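Local coordinates for SnoaL-like domain-containing protein (Xanthomonas campestris pv. campestris, PDB 3G8Z), which is of unknown function but has a cystatin-like fold and belongs to the SnoaL-like family, whose namesake is a polyketide cyclase, at residues A32-D37 with F84-A89; I101-S106 with G118-R123. One frame throughout, in Å; residues are numbered along the deposited sequence.

Contact 1 (A32-D37 with F84-A89); sequences AIQTGD and FAISRA
The last turn of helix 22-35 comes up against the first residues of edge strand 85-95 with Gln-34 and Ile-86 nearest, their CA atoms 6.3 Å apart. Gln-34 makes the polar link. Its side chain, extended beyond CG (chi2 -176°), reaches across to the strand, and NE2 donates to Ile-86 O at 2.8 Å. The bond is almost straight at hydrogen (169°) and lies near the plane of the Gln-34 amide, yet it meets the carbonyl from above its plane. Gln-34 CG rests on the same oxygen at 3.5 Å, and Ile-86 CG2 lies 4.1 Å from NE2. Beside this bond, Ile-33 and Ile-86 pack as two branched chains at an angle, Ile-33 CG2 touching Ile-86 CD1 at 3.9 Å. Ile-30, one turn earlier on the helix, also touches Ile-86, and Leu-41 of helix 38-44 touches Ile-33. Beyond the contact the helix closes in a Schellman motif at Gly-36. Ser-87 and Arg-88 form a classic beta bulge opposite Glu-104. A glutamine amide thus satisfies a strand carbonyl at the surface, while the isoleucines beneath join helix to sheet by apolar packing.

Contact 2 (I101-S106 with G118-R123); sequences ITLEFS and GVDLLR
Strands 98-109 and 112-125 form a beta hairpin inside the mixed sheet, between strands 85-95 and 128-136, and Ile-101 to Leu-103 pair there with Gly-118 to Asp-120. Two antiparallel hydrogen-bonded pairs, Ile-101 with Asp-120 and Leu-103 with Gly-118, flank the non-hydrogen-bonded pair Thr-102 with Val-119. Ile-101 N bonds to Asp-120 O at 2.8 Å, and Asp-120 N returns to Ile-101 O at 2.9 Å. Leu-103 and Gly-118 exchange a similar pair, in which Gly-118 N approaches Leu-103 O from 41° above the carbonyl plane. Val-119 CA adds a CH...O contact to Ile-101 O at 3.2 Å. Ile-101 CD1 meets Leu-122 CD1 at 3.7 Å. With chi1 at 50°, the Leu-103 branch leans over Gly-118 O toward Asp-120, whose carboxylate OD1 its CD2 methyl touches in van der Waals contact at 3.6 Å. Gly-118 CA lies 3.9 Å from Phe-105 CE2, at the ring edge. Asp-120 OD2 binds a glycerol, probably from crystallisation. The opposite face, with Thr-102 and Val-119, packs on Val-119 and Thr-102 of the second subunit. A strongly twisted antiparallel pair, with Ile-101 and Leu-122 packed on helix 22-35, is consistent with the cystatin-like fold.

Overall arrangement
The two contacts come in series along the chain, contact 1 closing before contact 2 opens, and their centres lie 11 Å apart. They share one sheet: strand 85-95, an outermost strand within the chain, neighbours strand 98-109, which in turn pairs with 112-125. Backbone bonding between Arg-88 and Glu-104 joins them directly, and Ser-87 OG probably bonds to Glu-104 OE1. Helix 22-35 spans both: its Ile-30 serves both contacts, while Ala-26 and Tyr-29 reach Leu-122. Contact 1 thus joins the end of helix 22-35 to the outermost strand, and contact 2 is a strand pair inside the sheet, with the dimer face on the side away from that helix.

Contact 1 (A32-D37 with F84-A89)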
loop_
_atom_site.group_PDB
_atom_site.type_symbol
_atom_site.label_atom_id
_atom_site.label_comp_id
_atom_site.label_asym_id
_atom_site.label_seq_id
_atom_site.Cartn_x
_atom_site.Cartn_y
_atom_site.Cartn_z
ATOM N N ALA A 32 -10.178 -16.146 2.396
ATOM C CA ALA A 32 -10.500 -16.741 3.692
ATOM C C ALA A 32 -11.218 -15.734 4.596
ATOM O O ALA A 32 -12.203 -16.069 5.274
ATOM C CB ALA A 32 -9.239 -17.308 4.349
ATOM N N ILE A 33 -10.767 -14.494 4.576
ATOM C CA ILE A 33 -11.496 -13.414 5.270
ATOM C C ILE A 33 -12.911 -13.324 4.709
ATOM O O ILE A 33 -13.891 -13.342 5.458
ATOM C CB ILE A 33 -10.780 -12.073 5.129
ATOM C CG1 ILE A 33 -9.501 -12.081 5.964
ATOM C CG2 ILE A 33 -11.665 -10.905 5.567
ATOM C CD1 ILE A 33 -8.634 -10.948 5.642
ATOM N N GLN A 34 -13.031 -13.300 3.389
ATOM C CA GLN A 34 -14.334 -13.114 2.770
ATOM C C GLN A 34 -15.307 -14.247 3.046
ATOM O O GLN A 34 -16.516 -14.017 3.166
ATOM C CB GLN A 34 -14.194 -12.906 1.276
ATOM C CG GLN A 34 -13.579 -11.553 0.939
ATOM C CD GLN A 34 -13.531 -11.309 -0.538
ATOM O OE1 GLN A 34 -13.172 -12.197 -1.308
ATOM N NE2 GLN A 34 -13.872 -10.086 -0.951
ATOM N N THR A 35 -14.791 -15.467 3.164
ATOM C CA THR A 35 -15.662 -16.616 3.363
ATOM C C THR A 35 -15.686 -17.081 4.804
ATOM O O THR A 35 -16.301 -18.094 5.105
ATOM C CB THR A 35 -15.236 -17.790 2.472
ATOM O OG1 THR A 35 -13.871 -18.107 2.763
ATOM C CG2 THR A 35 -15.399 -17.418 0.986
ATOM N N GLY A 36 -15.018 -16.359 5.689
ATOM C CA GLY A 36 -14.947 -16.724 7.099
ATOM C C GLY A 36 -14.239 -18.029 7.403
ATOM O O GLY A 36 -14.600 -18.732 8.343
ATOM N N ASP A 37 -13.215 -18.348 6.621
ATOM C CA ASP A 37 -12.468 -19.583 6.789
ATOM C C ASP A 37 -11.376 -19.371 7.836
ATOM O O ASP A 37 -10.235 -19.039 7.513
ATOM C CB ASP A 37 -11.849 -20.011 5.449
ATOM C CG ASP A 37 -11.025 -21.295 5.554
ATOM O OD1 ASP A 37 -11.047 -21.930 6.626
ATOM O OD2 ASP A 37 -10.348 -21.648 4.554
ATOM N N PHE A 84 -18.402 -6.668 9.460
ATOM C CA PHE A 84 -17.207 -6.117 8.836
ATOM C C PHE A 84 -16.722 -7.033 7.736
ATOM O O PHE A 84 -16.539 -8.230 7.951
ATOM C CB PHE A 84 -16.083 -5.865 9.818
ATOM C CG PHE A 84 -14.868 -5.302 9.163
ATOM C CD1 PHE A 84 -14.802 -3.956 8.863
ATOM C CD2 PHE A 84 -13.836 -6.118 8.786
ATOM C CE1 PHE A 84 -13.699 -3.425 8.231
ATOM C CE2 PHE A 84 -12.718 -5.577 8.139
ATOM C CZ PHE A 84 -12.674 -4.232 7.863
ATOM N N ALA A 85 -16.537 -6.468 6.547
ATOM C CA ALA A 85 -16.218 -7.263 5.373
ATOM C C ALA A 85 -15.339 -6.532 4.372
ATOM O O ALA A 85 -15.406 -5.310 4.215
ATOM C CB ALA A 85 -17.483 -7.710 4.700
ATOM N N ILE A 86 -14.495 -7.313 3.711
ATOM C CA ILE A 86 -13.851 -6.868 2.496
ATOM C C ILE A 86 -14.856 -7.156 1.398
ATOM O O ILE A 86 -14.989 -8.298 0.930
ATOM C CB ILE A 86 -12.520 -7.589 2.266
ATOM C CG1 ILE A 86 -11.580 -7.321 3.445
ATOM C CG2 ILE A 86 -11.891 -7.119 0.968
ATOM C CD1 ILE A 86 -10.210 -8.004 3.351
ATOM N N SER A 87 -15.604 -6.127 1.021
ATOM C CA SER A 87 -16.719 -6.294 0.104
ATOM C C SER A 87 -16.255 -6.453 -1.329
ATOM O O SER A 87 -16.977 -7.023 -2.161
ATOM C CB SER A 87 -17.706 -5.118 0.237
ATOM O OG SER A 87 -17.030 -3.885 0.340
ATOM N N ARG A 88 -15.044 -5.992 -1.620
ATOM C CA ARG A 88 -14.500 -6.110 -2.954
ATOM C C ARG A 88 -13.008 -6.015 -2.887
ATOM O O ARG A 88 -12.493 -5.138 -2.224
ATOM C CB ARG A 88 -15.019 -4.988 -3.876
ATOM C CG ARG A 88 -14.808 -5.303 -5.379
ATOM C CD ARG A 88 -15.078 -4.109 -6.284
ATOM N NE ARG A 88 -14.200 -2.998 -5.923
ATOM C CZ ARG A 88 -14.616 -1.872 -5.340
ATOM N NH1 ARG A 88 -15.898 -1.705 -5.060
ATOM N NH2 ARG A 88 -13.744 -0.917 -5.030
ATOM N N ALA A 89 -12.321 -6.924 -3.565
ATOM C CA ALA A 89 -10.890 -6.836 -3.722
ATOM C C ALA A 89 -10.616 -6.450 -5.164
ATOM O O ALA A 89 -11.155 -7.053 -6.084
ATOM C CB ALA A 89 -10.207 -8.160 -3.396
#

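Contact 2 (I101-S106 with G118-R123)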
loop_
_atom_site.group_PDB
_atom_site.type_symbol
_atom_site.label_atom_id
_atom_site.label_comp_id
_atom_site.label_asym_id
_atom_site.label_seq_id
_atom_site.Cartn_x
_atom_site.Cartn_y
_atom_site.Cartn_z
ATOM N N ILE A 101 -2.946 -4.969 -1.516
ATOM C CA ILE A 101 -4.250 -5.310 -2.026
ATOM C C ILE A 101 -5.132 -4.099 -1.863
ATOM O O ILE A 101 -5.377 -3.669 -0.744
ATOM C CB ILE A 101 -4.885 -6.492 -1.274
ATOM C CG1 ILE A 101 -3.854 -7.626 -1.136
ATOM C CG2 ILE A 101 -6.170 -6.942 -2.020
ATOM C CD1 ILE A 101 -3.858 -8.349 0.185
ATOM N N THR A 102 -5.617 -3.565 -2.984
ATOM C CA THR A 102 -6.558 -2.482 -2.985
ATOM C C THR A 102 -7.934 -3.106 -2.888
ATOM O O THR A 102 -8.203 -4.136 -3.516
ATOM C CB THR A 102 -6.456 -1.605 -4.268
ATOM O OG1 THR A 102 -6.429 -2.454 -5.417
ATOM C CG2 THR A 102 -5.178 -0.784 -4.234
ATOM N N LEU A 103 -8.799 -2.482 -2.107
ATOM C CA LEU A 103 -10.051 -3.098 -1.769
ATOM C C LEU A 103 -11.069 -2.108 -1.267
ATOM O O LEU A 103 -10.804 -0.898 -1.132
ATOM C CB LEU A 103 -9.820 -4.231 -0.760
ATOM C CG LEU A 103 -8.991 -3.914 0.468
ATOM C CD1 LEU A 103 -9.844 -3.082 1.432
ATOM C CD2 LEU A 103 -8.430 -5.205 1.119
ATOM N N GLU A 104 -12.268 -2.627 -1.068
ATOM C CA GLU A 104 -13.342 -1.901 -0.433
ATOM C C GLU A 104 -13.764 -2.670 0.798
ATOM O O GLU A 104 -13.885 -3.902 0.771
ATOM C CB GLU A 104 -14.544 -1.780 -1.369
ATOM C CG GLU A 104 -15.660 -0.930 -0.792
ATOM C CD GLU A 104 -16.975 -1.103 -1.510
ATOM O OE1 GLU A 104 -17.506 -2.253 -1.553
ATOM O OE2 GLU A 104 -17.483 -0.073 -2.012
ATOM N N PHE A 105 -13.985 -1.965 1.898
ATOM C CA PHE A 105 -14.577 -2.648 3.013
ATOM C C PHE A 105 -15.831 -1.951 3.482
ATOM O O PHE A 105 -16.064 -0.779 3.173
ATOM C CB PHE A 105 -13.557 -2.923 4.115
ATOM C CG PHE A 105 -12.949 -1.719 4.694
ATOM C CD1 PHE A 105 -13.537 -1.091 5.766
ATOM C CD2 PHE A 105 -11.749 -1.221 4.192
ATOM C CE1 PHE A 105 -12.959 0.048 6.338
ATOM C CE2 PHE A 105 -11.169 -0.091 4.736
ATOM C CZ PHE A 105 -11.773 0.559 5.815
ATOM N N SER A 106 -16.678 -2.722 4.157
ATOM C CA SER A 106 -17.972 -2.256 4.563
ATOM C C SER A 106 -18.392 -2.940 5.859
ATOM O O SER A 106 -17.727 -3.838 6.364
ATOM C CB SER A 106 -18.978 -2.549 3.450
ATOM O OG SER A 106 -19.002 -3.932 3.211
ATOM N N GLY A 118 -9.873 0.861 0.884
ATOM C CA GLY A 118 -8.749 0.584 1.778
ATOM C C GLY A 118 -7.630 -0.079 1.022
ATOM O O GLY A 118 -7.778 -0.419 -0.152
ATOM N N VAL A 119 -6.505 -0.272 1.695
ATOM C CA VAL A 119 -5.410 -1.065 1.156
ATOM C C VAL A 119 -4.885 -1.923 2.289
ATOM O O VAL A 119 -4.683 -1.424 3.381
ATOM C CB VAL A 119 -4.247 -0.178 0.615
ATOM C CG1 VAL A 119 -3.129 -1.036 -0.067
ATOM C CG2 VAL A 119 -4.771 0.874 -0.361
ATOM N N ASP A 120 -4.725 -3.222 2.034
ATOM C CA ASP A 120 -4.035 -4.112 2.959
ATOM C C ASP A 120 -2.655 -4.333 2.439
ATOM O O ASP A 120 -2.491 -4.672 1.269
ATOM C CB ASP A 120 -4.715 -5.459 3.072
ATOM C CG ASP A 120 -5.964 -5.415 3.873
ATOM O OD1 ASP A 120 -6.532 -4.297 4.045
ATOM O OD2 ASP A 120 -6.399 -6.513 4.315
ATOM N N LEU A 121 -1.658 -4.116 3.290
ATOM C CA LEU A 121 -0.281 -4.430 2.950
ATOM C C LEU A 121 0.143 -5.667 3.733
ATOM O O LEU A 121 0.073 -5.674 4.957
ATOM C CB LEU A 121 0.668 -3.258 3.253
ATOM C CG LEU A 121 1.053 -2.317 2.089
ATOM C CD1 LEU A 121 1.901 -3.041 1.062
ATOM C CD2 LEU A 121 -0.186 -1.753 1.428
ATOM N N LEU A 122 0.568 -6.709 3.020
ATOM C CA LEU A 122 1.006 -7.954 3.648
ATOM C C LEU A 122 2.458 -8.190 3.321
ATOM O O LEU A 122 2.860 -8.037 2.154
ATOM C CB LEU A 122 0.215 -9.165 3.123
ATOM C CG LEU A 122 -1.315 -9.073 3.121
ATOM C CD1 LEU A 122 -1.922 -10.360 2.546
ATOM C CD2 LEU A 122 -1.856 -8.786 4.493
ATOM N N ARG A 123 3.234 -8.574 4.322
ATOM C CA ARG A 123 4.588 -9.037 4.098
ATOM C C ARG A 123 4.575 -10.545 4.246
ATOM O O ARG A 123 4.073 -11.055 5.223
ATOM C CB ARG A 123 5.574 -8.436 5.092
ATOM C CG ARG A 123 7.007 -8.778 4.727
ATOM C CD ARG A 123 8.049 -7.894 5.419
ATOM N NE ARG A 123 7.905 -7.835 6.856
ATOM C CZ ARG A 123 8.517 -8.644 7.730
ATOM N NH1 ARG A 123 9.318 -9.623 7.334
ATOM N NH2 ARG A 123 8.316 -8.478 9.026
#